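Local coordinates for protein CurM Sulfotransferase (Moorea producta, PDB 4GBM) that probably transfers a sulfo group from PAPS to an intermediate of curacin biosynthesis, activating it within a polyketide synthase pathway and leaving PAP as product, at residues Phe59-Leu64 / Gln89-Glu94; Ser157-Leu162 / Asn206-Leu211; Met176-Leu181 / Leu265-Pro270; Val196-Asn201 / Ser297-Ile302. The protein carries 2 engineered substitutions. All coordinates share one frame; numbering follows the deposited sequence.

Contact 1: Phe59-Leu64 / Gln89-Glu94. With SO4 (sulfate ion), chain Q.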
# COMPACT_ATOMS: atom_id res chain seq x y z
N PHE A 59 4.88 -9.96 8.04
CA PHE A 59 4.92 -10.50 6.69
C PHE A 59 4.29 -9.47 5.78
O PHE A 59 3.12 -9.15 5.95
CB PHE A 59 4.17 -11.83 6.59
CG PHE A 59 4.25 -12.45 5.23
CD1 PHE A 59 3.26 -12.22 4.28
CD2 PHE A 59 5.34 -13.25 4.89
CE1 PHE A 59 3.35 -12.79 3.01
CE2 PHE A 59 5.43 -13.82 3.62
CZ PHE A 59 4.43 -13.59 2.68
N SER A 60 5.07 -8.94 4.84
CA SER A 60 4.67 -7.74 4.10
C SER A 60 4.89 -7.93 2.60
O SER A 60 5.96 -7.57 2.07
CB SER A 60 5.45 -6.54 4.65
OG SER A 60 5.00 -5.32 4.11
N PRO A 61 3.90 -8.52 1.90
CA PRO A 61 4.05 -8.89 0.49
C PRO A 61 3.63 -7.79 -0.49
O PRO A 61 3.02 -6.80 -0.08
CB PRO A 61 3.08 -10.07 0.36
CG PRO A 61 1.96 -9.71 1.28
CD PRO A 61 2.64 -9.03 2.47
N PRO A 62 3.93 -7.98 -1.79
CA PRO A 62 3.29 -7.16 -2.82
C PRO A 62 1.77 -7.36 -2.75
O PRO A 62 1.30 -8.33 -2.14
CB PRO A 62 3.82 -7.74 -4.14
CG PRO A 62 5.02 -8.56 -3.77
CD PRO A 62 4.77 -9.05 -2.38
N GLU A 63 1.03 -6.44 -3.37
CA GLU A 63 -0.43 -6.40 -3.31
C GLU A 63 -1.10 -7.76 -3.51
O GLU A 63 -0.87 -8.44 -4.51
CB GLU A 63 -0.98 -5.39 -4.32
CG GLU A 63 -0.89 -3.92 -3.89
CD GLU A 63 0.47 -3.25 -4.12
OE1 GLU A 63 1.43 -3.88 -4.63
OE2 GLU A 63 0.57 -2.06 -3.77
N LEU A 64 -1.95 -8.13 -2.56
CA LEU A 64 -2.66 -9.41 -2.60
C LEU A 64 -3.94 -9.34 -3.43
O LEU A 64 -4.43 -10.38 -3.90
CB LEU A 64 -2.99 -9.89 -1.18
CG LEU A 64 -1.79 -10.15 -0.26
CD1 LEU A 64 -2.26 -10.36 1.17
CD2 LEU A 64 -0.96 -11.33 -0.76
N GLN A 89 0.58 -15.15 -5.39
CA GLN A 89 1.42 -16.27 -5.84
C GLN A 89 2.76 -16.30 -5.10
O GLN A 89 3.17 -17.36 -4.62
CB GLN A 89 1.63 -16.19 -7.35
CG GLN A 89 2.23 -17.44 -7.96
CD GLN A 89 2.46 -17.30 -9.46
OE1 GLN A 89 3.59 -17.11 -9.91
NE2 GLN A 89 1.38 -17.37 -10.24
N LYS A 90 3.41 -15.15 -4.99
CA LYS A 90 4.68 -15.04 -4.26
C LYS A 90 4.53 -15.34 -2.78
O LYS A 90 5.43 -15.92 -2.17
CB LYS A 90 5.31 -13.66 -4.46
CG LYS A 90 5.94 -13.46 -5.83
CD LYS A 90 6.52 -12.06 -5.97
CE LYS A 90 7.18 -11.88 -7.33
NZ LYS A 90 8.33 -12.81 -7.54
N THR A 91 3.39 -14.94 -2.21
CA THR A 91 3.12 -15.21 -0.80
C THR A 91 3.13 -16.71 -0.52
O THR A 91 3.85 -17.17 0.37
CB THR A 91 1.81 -14.55 -0.33
OG1 THR A 91 2.00 -13.13 -0.30
CG2 THR A 91 1.43 -15.02 1.06
N PHE A 92 2.35 -17.48 -1.29
CA PHE A 92 2.32 -18.93 -1.10
C PHE A 92 3.66 -19.59 -1.40
O PHE A 92 4.03 -20.57 -0.75
CB PHE A 92 1.18 -19.57 -1.91
CG PHE A 92 -0.19 -19.37 -1.31
CD1 PHE A 92 -0.48 -19.86 -0.03
CD2 PHE A 92 -1.19 -18.72 -2.02
CE1 PHE A 92 -1.75 -19.68 0.52
CE2 PHE A 92 -2.46 -18.53 -1.47
CZ PHE A 92 -2.74 -19.01 -0.20
N MET A 93 4.41 -19.04 -2.35
CA MET A 93 5.77 -19.51 -2.64
C MET A 93 6.69 -19.38 -1.43
O MET A 93 7.42 -20.31 -1.11
CB MET A 93 6.39 -18.75 -3.82
CG MET A 93 5.70 -18.96 -5.14
SD MET A 93 6.69 -18.24 -6.45
CE MET A 93 5.49 -17.34 -7.41
N GLU A 94 6.65 -18.22 -0.77
CA GLU A 94 7.48 -17.96 0.41
C GLU A 94 7.10 -18.83 1.59
O GLU A 94 7.94 -19.54 2.15
CB GLU A 94 7.38 -16.48 0.83
CG GLU A 94 8.03 -15.48 -0.12
CD GLU A 94 9.55 -15.45 -0.06
OE1 GLU A 94 10.16 -14.95 -1.02
OE2 GLU A 94 10.14 -15.91 0.95
S SO4 Q . -2.02 -14.32 -8.24
O1 SO4 Q . -3.07 -14.43 -7.22
O2 SO4 Q . -2.38 -13.21 -9.12
O3 SO4 Q . -0.74 -14.03 -7.61
O4 SO4 Q . -2.00 -15.57 -8.98

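Contact 2: Ser157-Leu162 / Asn206-Leu211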
# COMPACT_ATOMS: atom_id res chain seq x y z
N SER A 157 -7.83 -4.29 13.72
CA SER A 157 -6.67 -4.02 12.87
C SER A 157 -6.05 -2.66 13.18
O SER A 157 -6.72 -1.75 13.68
CB SER A 157 -7.04 -4.08 11.39
OG SER A 157 -7.49 -5.37 11.04
N LYS A 158 -4.76 -2.53 12.86
CA LYS A 158 -4.09 -1.25 12.96
C LYS A 158 -3.87 -0.67 11.57
O LYS A 158 -3.64 -1.40 10.61
CB LYS A 158 -2.75 -1.40 13.69
CG LYS A 158 -2.90 -1.55 15.19
CD LYS A 158 -1.54 -1.59 15.87
CE LYS A 158 -1.68 -1.68 17.39
NZ LYS A 158 -2.32 -2.95 17.83
N TYR A 159 -3.97 0.65 11.49
CA TYR A 159 -3.87 1.37 10.23
C TYR A 159 -2.72 2.35 10.23
O TYR A 159 -2.64 3.23 11.10
CB TYR A 159 -5.17 2.12 9.96
CG TYR A 159 -6.30 1.17 9.73
CD1 TYR A 159 -6.59 0.71 8.45
CD2 TYR A 159 -7.08 0.70 10.79
CE1 TYR A 159 -7.63 -0.18 8.23
CE2 TYR A 159 -8.12 -0.19 10.58
CZ TYR A 159 -8.39 -0.62 9.30
OH TYR A 159 -9.42 -1.50 9.08
N ILE A 160 -1.82 2.17 9.27
CA ILE A 160 -0.75 3.13 9.02
C ILE A 160 -1.21 4.04 7.89
O ILE A 160 -1.41 3.56 6.76
CB ILE A 160 0.55 2.42 8.62
CG1 ILE A 160 1.00 1.43 9.70
CG2 ILE A 160 1.66 3.45 8.33
CD1 ILE A 160 2.08 0.47 9.21
N TYR A 161 -1.35 5.33 8.17
CA TYR A 161 -1.78 6.31 7.18
C TYR A 161 -0.55 7.03 6.67
O TYR A 161 0.03 7.85 7.38
CB TYR A 161 -2.80 7.27 7.81
CG TYR A 161 -3.30 8.40 6.93
CD1 TYR A 161 -3.29 8.32 5.53
CD2 TYR A 161 -3.82 9.56 7.51
CE1 TYR A 161 -3.76 9.37 4.74
CE2 TYR A 161 -4.30 10.61 6.74
CZ TYR A 161 -4.28 10.51 5.36
OH TYR A 161 -4.74 11.56 4.61
N LEU A 162 -0.15 6.67 5.45
CA LEU A 162 1.03 7.25 4.81
C LEU A 162 0.60 8.38 3.88
O LEU A 162 -0.25 8.19 3.01
CB LEU A 162 1.77 6.16 4.02
CG LEU A 162 2.98 6.57 3.19
CD1 LEU A 162 4.12 7.14 4.05
CD2 LEU A 162 3.46 5.38 2.38
N ASN A 206 -11.85 10.44 6.40
CA ASN A 206 -13.22 10.11 6.80
C ASN A 206 -13.32 8.76 7.51
O ASN A 206 -13.98 8.64 8.54
CB ASN A 206 -14.16 10.12 5.58
CG ASN A 206 -14.40 11.52 5.03
OD1 ASN A 206 -14.05 12.52 5.65
ND2 ASN A 206 -14.99 11.59 3.84
N PHE A 207 -12.65 7.76 6.95
CA PHE A 207 -12.65 6.41 7.51
C PHE A 207 -12.01 6.38 8.90
O PHE A 207 -12.59 5.85 9.86
CB PHE A 207 -11.93 5.48 6.53
CG PHE A 207 -11.64 4.12 7.07
CD1 PHE A 207 -12.67 3.19 7.26
CD2 PHE A 207 -10.33 3.74 7.32
CE1 PHE A 207 -12.39 1.91 7.74
CE2 PHE A 207 -10.04 2.46 7.81
CZ PHE A 207 -11.08 1.54 8.01
N LEU A 208 -10.83 6.97 9.01
CA LEU A 208 -10.09 6.93 10.26
C LEU A 208 -10.72 7.78 11.36
O LEU A 208 -10.51 7.50 12.55
CB LEU A 208 -8.62 7.33 10.04
CG LEU A 208 -7.79 6.36 9.20
CD1 LEU A 208 -6.38 6.90 9.09
CD2 LEU A 208 -7.77 4.95 9.78
N SER A 209 -11.51 8.78 10.98
CA SER A 209 -12.16 9.64 11.96
C SER A 209 -13.13 8.85 12.85
O SER A 209 -13.43 9.27 13.97
CB SER A 209 -12.89 10.80 11.29
OG SER A 209 -14.10 10.38 10.68
N GLN A 210 -13.59 7.70 12.35
CA GLN A 210 -14.53 6.84 13.07
C GLN A 210 -13.86 5.78 13.94
O GLN A 210 -14.54 5.08 14.69
CB GLN A 210 -15.47 6.14 12.08
CG GLN A 210 -16.30 7.07 11.22
CD GLN A 210 -17.54 6.39 10.66
OE1 GLN A 210 -17.91 5.29 11.07
NE2 GLN A 210 -18.19 7.06 9.72
N LEU A 211 -12.54 5.64 13.82
CA LEU A 211 -11.82 4.58 14.55
C LEU A 211 -11.06 5.12 15.75
O LEU A 211 -10.73 6.30 15.81
CB LEU A 211 -10.87 3.83 13.61
CG LEU A 211 -11.48 3.23 12.34
CD1 LEU A 211 -10.47 2.37 11.60
CD2 LEU A 211 -12.72 2.41 12.65

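Contact 3: Met176-Leu181 / Leu265-Pro270. With ZN (zinc ion), chain C; A3P (adenosine-3'-5'-diphosphate), chain G.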
# COMPACT_ATOMS: atom_id res chain seq x y z
N MET A 176 4.21 9.18 -14.65
CA MET A 176 4.03 7.74 -14.83
C MET A 176 2.84 7.39 -15.73
O MET A 176 2.59 6.22 -16.01
CB MET A 176 3.90 7.04 -13.47
CG MET A 176 5.17 7.14 -12.60
SD MET A 176 6.64 6.48 -13.41
CE MET A 176 6.23 4.74 -13.48
N ARG A 177 2.13 8.43 -16.18
CA ARG A 177 1.02 8.31 -17.13
C ARG A 177 -0.11 7.42 -16.61
O ARG A 177 -0.65 6.59 -17.34
CB ARG A 177 1.52 7.83 -18.49
CG ARG A 177 2.42 8.85 -19.18
CD ARG A 177 3.09 8.30 -20.42
NE ARG A 177 3.65 9.39 -21.22
CZ ARG A 177 4.75 10.08 -20.92
NH1 ARG A 177 5.43 9.82 -19.81
NH2 ARG A 177 5.16 11.05 -21.73
N MET A 178 -0.46 7.61 -15.34
CA MET A 178 -1.44 6.76 -14.68
C MET A 178 -2.90 7.19 -14.87
O MET A 178 -3.80 6.49 -14.43
CB MET A 178 -1.12 6.64 -13.20
CG MET A 178 0.14 5.86 -12.93
SD MET A 178 0.65 5.98 -11.21
CE MET A 178 -0.66 5.07 -10.39
N GLN A 179 -3.13 8.32 -15.53
CA GLN A 179 -4.50 8.84 -15.70
C GLN A 179 -5.50 7.82 -16.28
O GLN A 179 -6.68 7.84 -15.93
CB GLN A 179 -4.52 10.15 -16.51
CG GLN A 179 -3.79 10.13 -17.85
CD GLN A 179 -2.32 10.53 -17.75
OE1 GLN A 179 -1.69 10.44 -16.69
NE2 GLN A 179 -1.77 10.97 -18.88
N LYS A 180 -5.01 6.91 -17.13
CA LYS A 180 -5.84 5.88 -17.75
C LYS A 180 -6.47 4.93 -16.72
O LYS A 180 -7.60 4.47 -16.90
CB LYS A 180 -5.02 5.08 -18.76
CG LYS A 180 -5.84 4.23 -19.73
CD LYS A 180 -4.95 3.38 -20.63
CE LYS A 180 -4.28 2.23 -19.87
NZ LYS A 180 -3.43 1.40 -20.76
N LEU A 181 -5.75 4.66 -15.63
CA LEU A 181 -6.18 3.71 -14.60
C LEU A 181 -7.42 4.16 -13.82
O LEU A 181 -8.12 3.33 -13.24
CB LEU A 181 -5.03 3.43 -13.62
CG LEU A 181 -3.70 2.92 -14.19
CD1 LEU A 181 -2.59 3.14 -13.18
CD2 LEU A 181 -3.78 1.46 -14.62
N LEU A 265 4.71 -6.05 -9.53
CA LEU A 265 4.02 -4.81 -9.87
C LEU A 265 2.56 -5.10 -10.19
O LEU A 265 2.22 -6.20 -10.63
CB LEU A 265 4.69 -4.13 -11.07
CG LEU A 265 5.83 -3.15 -10.83
CD1 LEU A 265 6.96 -3.71 -9.95
CD2 LEU A 265 6.37 -2.70 -12.19
N SER A 266 1.70 -4.11 -9.97
CA SER A 266 0.28 -4.27 -10.22
C SER A 266 -0.21 -3.19 -11.14
O SER A 266 -0.47 -3.45 -12.32
CB SER A 266 -0.51 -4.27 -8.90
OG SER A 266 -0.18 -5.42 -8.15
N ILE A 267 -0.31 -1.97 -10.61
CA ILE A 267 -0.93 -0.85 -11.33
C ILE A 267 0.05 0.09 -12.03
O ILE A 267 -0.27 0.62 -13.09
CB ILE A 267 -1.90 -0.04 -10.45
CG1 ILE A 267 -1.17 0.58 -9.25
CG2 ILE A 267 -3.05 -0.93 -9.98
CD1 ILE A 267 -1.89 1.78 -8.64
N SER A 268 1.21 0.29 -11.43
CA SER A 268 2.27 1.07 -12.06
C SER A 268 3.61 0.55 -11.55
O SER A 268 3.66 -0.52 -10.95
CB SER A 268 2.13 2.57 -11.75
OG SER A 268 3.02 3.33 -12.55
N ASP A 269 4.67 1.30 -11.82
CA ASP A 269 6.01 0.96 -11.33
C ASP A 269 6.33 1.90 -10.17
O ASP A 269 6.37 3.11 -10.36
CB ASP A 269 7.04 1.13 -12.46
CG ASP A 269 8.39 0.51 -12.13
OD1 ASP A 269 8.64 0.18 -10.95
OD2 ASP A 269 9.21 0.33 -13.06
N PRO A 270 6.56 1.33 -8.96
CA PRO A 270 6.92 2.20 -7.83
C PRO A 270 8.35 2.73 -7.92
O PRO A 270 8.73 3.59 -7.12
CB PRO A 270 6.76 1.28 -6.61
CG PRO A 270 6.95 -0.10 -7.14
CD PRO A 270 6.40 -0.08 -8.56
ZN ZN C . 10.23 -1.01 -10.64
P1 A3P G . 8.54 8.17 -8.37
O1P A3P G . 7.54 8.32 -9.49
O2P A3P G . 9.57 7.10 -8.63
O3P A3P G . 9.09 9.48 -7.89
P2 A3P G . 4.25 4.04 -4.30
O4P A3P G . 3.25 4.43 -3.25
O5P A3P G . 3.72 3.98 -5.71
O6P A3P G . 5.07 2.84 -3.92
O5' A3P G . 5.28 5.29 -4.36
C5' A3P G . 6.24 5.35 -5.42
C4' A3P G . 7.20 6.46 -5.06
O4' A3P G . 8.01 6.03 -3.96
C3' A3P G . 8.20 6.75 -6.16
O3' A3P G . 7.62 7.62 -7.15
C2' A3P G . 9.34 7.37 -5.37
O2' A3P G . 9.17 8.78 -5.23
C1' A3P G . 9.24 6.73 -3.98
N9 A3P G . 10.35 5.77 -3.77
C8 A3P G . 10.52 4.56 -4.34
N7 A3P G . 11.68 3.98 -3.93
C5 A3P G . 12.27 4.85 -3.08
C6 A3P G . 13.51 4.89 -2.27
N6 A3P G . 14.36 3.83 -2.29
N1 A3P G . 13.74 6.00 -1.52
C2 A3P G . 12.88 7.04 -1.48
N3 A3P G . 11.73 7.07 -2.19
C4 A3P G . 11.39 6.02 -2.97
O HOH W 1 2.44 3.68 -15.21

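Contact 4: Val196-Asn201 / Ser297-Ile302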
# COMPACT_ATOMS: atom_id res chain seq x y z
N VAL A 196 -7.18 12.19 -7.66
CA VAL A 196 -6.79 10.93 -7.03
C VAL A 196 -6.18 11.17 -5.64
O VAL A 196 -6.56 10.51 -4.67
CB VAL A 196 -5.84 10.09 -7.93
CG1 VAL A 196 -5.27 8.92 -7.17
CG2 VAL A 196 -6.59 9.59 -9.15
N TRP A 197 -5.28 12.15 -5.54
CA TRP A 197 -4.68 12.49 -4.25
C TRP A 197 -5.74 13.00 -3.26
O TRP A 197 -5.77 12.58 -2.10
CB TRP A 197 -3.56 13.52 -4.43
CG TRP A 197 -2.83 13.83 -3.14
CD1 TRP A 197 -1.74 13.17 -2.64
CD2 TRP A 197 -3.15 14.86 -2.20
NE1 TRP A 197 -1.37 13.73 -1.44
CE2 TRP A 197 -2.21 14.77 -1.14
CE3 TRP A 197 -4.14 15.86 -2.14
CZ2 TRP A 197 -2.23 15.63 -0.04
CZ3 TRP A 197 -4.15 16.72 -1.05
CH2 TRP A 197 -3.20 16.60 -0.01
N ALA A 198 -6.62 13.89 -3.73
CA ALA A 198 -7.64 14.50 -2.88
C ALA A 198 -8.66 13.48 -2.40
O ALA A 198 -8.98 13.43 -1.20
CB ALA A 198 -8.33 15.66 -3.61
N LYS A 199 -9.17 12.66 -3.32
CA LYS A 199 -10.19 11.66 -2.98
C LYS A 199 -9.65 10.58 -2.05
O LYS A 199 -10.30 10.23 -1.06
CB LYS A 199 -10.82 11.05 -4.24
CG LYS A 199 -11.80 9.92 -3.97
CD LYS A 199 -12.62 9.55 -5.20
CE LYS A 199 -13.35 8.23 -5.00
NZ LYS A 199 -14.18 8.16 -3.76
N SER A 200 -8.46 10.06 -2.37
CA SER A 200 -7.83 9.03 -1.54
C SER A 200 -7.63 9.53 -0.12
O SER A 200 -7.99 8.87 0.85
CB SER A 200 -6.48 8.61 -2.13
OG SER A 200 -6.64 8.06 -3.43
N ASN A 201 -7.06 10.73 -0.00
CA ASN A 201 -6.80 11.29 1.32
C ASN A 201 -8.07 11.63 2.08
O ASN A 201 -8.17 11.32 3.26
CB ASN A 201 -5.82 12.45 1.24
CG ASN A 201 -4.41 11.97 1.11
OD1 ASN A 201 -3.86 11.39 2.06
ND2 ASN A 201 -3.81 12.16 -0.06
N SER A 297 -9.34 24.75 -4.55
CA SER A 297 -9.60 25.14 -3.16
C SER A 297 -9.83 23.95 -2.23
O SER A 297 -9.32 23.94 -1.11
CB SER A 297 -10.80 26.08 -3.11
OG SER A 297 -10.55 27.21 -3.92
N GLU A 298 -10.59 22.95 -2.70
CA GLU A 298 -10.88 21.77 -1.87
C GLU A 298 -9.61 20.99 -1.55
O GLU A 298 -9.44 20.49 -0.43
CB GLU A 298 -11.89 20.84 -2.56
CG GLU A 298 -13.22 21.50 -2.92
CD GLU A 298 -13.13 22.38 -4.17
OE1 GLU A 298 -13.93 23.32 -4.27
OE2 GLU A 298 -12.28 22.13 -5.04
N THR A 299 -8.73 20.89 -2.54
CA THR A 299 -7.46 20.19 -2.38
C THR A 299 -6.57 20.94 -1.39
O THR A 299 -5.91 20.32 -0.54
CB THR A 299 -6.75 20.05 -3.73
OG1 THR A 299 -7.66 19.50 -4.68
CG2 THR A 299 -5.52 19.15 -3.60
N GLN A 300 -6.56 22.27 -1.49
CA GLN A 300 -5.78 23.10 -0.57
C GLN A 300 -6.23 22.90 0.88
O GLN A 300 -5.40 22.89 1.79
CB GLN A 300 -5.86 24.58 -0.94
CG GLN A 300 -5.27 24.90 -2.30
CD GLN A 300 -5.04 26.38 -2.50
OE1 GLN A 300 -4.99 27.15 -1.55
NE2 GLN A 300 -4.88 26.78 -3.76
N ARG A 301 -7.53 22.72 1.09
CA ARG A 301 -8.04 22.50 2.45
C ARG A 301 -7.56 21.16 3.03
O ARG A 301 -7.22 21.09 4.22
CB ARG A 301 -9.57 22.64 2.51
CG ARG A 301 -10.02 24.05 2.20
CD ARG A 301 -11.51 24.27 2.43
NE ARG A 301 -11.92 25.51 1.78
CZ ARG A 301 -12.55 25.58 0.61
NH1 ARG A 301 -12.86 26.77 0.10
NH2 ARG A 301 -12.90 24.46 -0.04
N ILE A 302 -7.53 20.13 2.20
CA ILE A 302 -6.98 18.83 2.60
C ILE A 302 -5.50 18.96 2.94
O ILE A 302 -5.04 18.44 3.97
CB ILE A 302 -7.21 17.73 1.51
CG1 ILE A 302 -8.71 17.52 1.27
CG2 ILE A 302 -6.58 16.40 1.93
CD1 ILE A 302 -9.01 16.73 0.00

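Contact 1: Phe59-Leu64 / Gln89-Glu94
Thr91 meets Phe59 with both branches of its side chain, and Pro61 and Leu64 with its hydroxyl, a worked example of one small residue seating a loop against a helix. Its methyl CG2 reaches the outer part of the Phe59 ring, 3.5 Å from CE1. The hydroxyl OG1 lies in the plane of that ring at its edge, and it also sits 3.3 Å from Pro61 CB and 3.5 Å from Leu64 CD2. Chi1 of -70° puts OG1 beside the backbone N and CG2 anti to it; both branches reach the ring. No hydrogen bond crosses between the segments; OG1 is satisfied within its own helix by the carbonyl oxygen of Gly87, one turn back. Two looser contacts flank this centre: Glu94 CB near the plane of the Phe59 ring at its edge, 4.3 Å from CE2, and Lys90 CD beside Pro62 CG at 4.4 Å. Farther out, Leu124 of helix 117-128 packs on Thr91 and Leu64, and Gln89 N donates to a sulfate ion, probably from the crystallisation liquor. Backbone bonds to Leu132 and Val134 tie Phe59 to the sheet, and its packing on Thr91 joins helix 87-96 to the loop leaving an outermost strand of a P-loop-type sulfotransferase fold.

Contact 2: Ser157-Leu162 / Asn206-Leu211
Tyr159 lays one face of its ring before the edge of Phe207, a T-shaped pair with centroids 5.2 Å apart and planes at 79°. The touching atom of Phe207 is CE2, which stands above the rim of the tyrosine ring, 3.6 Å from CE1; CZ of the same phenyl lies close to the phenol oxygen. Leu211 crosses the tyrosine at about a right angle, its CD1 3.6 Å from Tyr159 CE2. Leu208 divides its two methyls between the tyrosines: CD2 meets Tyr159 CB at 3.8 Å, while CD1 meets Tyr161 CB at the same separation. Tyr159 and Tyr161, two residues apart on strand 158-163, point to the same side of the central parallel sheet, toward helix 189-208, and Ile160 points to the other; this is the packing of helix on sheet expected of an alpha/beta fold. Just beyond, a type I turn from Leu208 to Leu211 brings Leu211 back to the strand. Both phenol oxygens have partners beyond the two segments, Tyr159 OH with Glu151 and Tyr161 OH with Asn201. The interface is therefore apolar and aromatic across its middle, with the tyrosines' polar ends satisfied at its margins.

Contact 3: Met176-Leu181 / Leu265-Pro270
The nucleotide pocket and a zinc site both border this contact, where Met176, Met178 and Leu181 meet Ile267, Ser268 and Asp269. Met176 is bent at chi2 and chi3 (-57° and -67°), and its methyl CE ends 3.5 Å from Asp269 O and close to Ser268 OG. Met178 lies beside the same serine, SD 3.8 Å from Ser268 CB, and its CE continues to Ile267 CD1 at 3.9 Å, the two side chains crossing at about a right angle. Leu181 CD1 packs on Ile267 O at 3.4 Å. A water spans the segments as well: it donates to Met176 O and is hydrogen-bonded to Ser268 OG, 2.7 Å away. Just after helix 166-175, Arg177 with positive phi closes the helix in a Schellman motif, and the chain leaves it toward Met178 and Leu181. From the other segment, Asp269 sends its carboxylate away from the methionines: OD1 binds zinc at 2.0 Å, with His261 as a further ligand, and also accepts from the backbone N of Asn271, while OD2 pairs with Lys274. Arg42 bonds to Asp269 O and touches both methionines. Next along, Pro270 lines the pocket of adenosine-3'-5'-diphosphate, its O 3.3 Å from C3' of the nucleotide.

Contact 4: Val196-Asn201 / Ser297-Ile302
The helical segments 196-201 and 297-302 run past each other with their segment axes 9.9 Å apart at closest and crossing at 50°, the backbones nearest at Ala198 and Thr299. Ile302 enters between the side chains of the first helix. Its CD1 packs over Ala198, 3.5 Å from the carbonyl O and 3.8 Å from CB, while its CG2 lies 3.9 Å from Trp197 CZ3 and also borders Asn201 CB. The side chains of Trp197 and Ile302 pass one another, pointing opposite ways, and the far end of the indole does the touching. Trp197 CZ3 also meets Thr299 CG2 at 3.8 Å. The indole is held at its other end by NE1, bonded to Arg164 O, and Val169 of helix 166-175 packs on it. Asn201 ND2 lies over one face of the indole and donates to Trp197 O, 2.9 Å away, reaching that oxygen from the face opposite to Asn201 N. Thr299 OG1, near Ala198 CB, bonds to Glu194, which belongs to helix 189-208 as Ala198 does. Between the two segments themselves the contact is thus van der Waals packing, mostly apolar, and a polar tie between the helices lies one turn before Ala198, at Glu194.

Contacts 2 and 4 share helix 189-208: contact 2 packs its end on strand 158-163 of the parallel sheet, and contact 4 sets helix 297-305 against its middle. Their centres lie about 17 Å apart, yet the two meet at a probable hydrogen bond, Tyr161 OH to Asn201 OD1, 2.7 Å. Contact 1 closes before the others open along the chain. It touches contact 3, its centre about 20 Å away, by packing of Glu63 on Ser266. Contacts 1 and 4, about 32 Å apart, lie on opposite sides of the chain's centre. Contacts 2, 3 and 4 interleave in sequence, so the late segments 265-270 and 297-302 pack back on earlier parts of the fold, the former beside the nucleotide pocket.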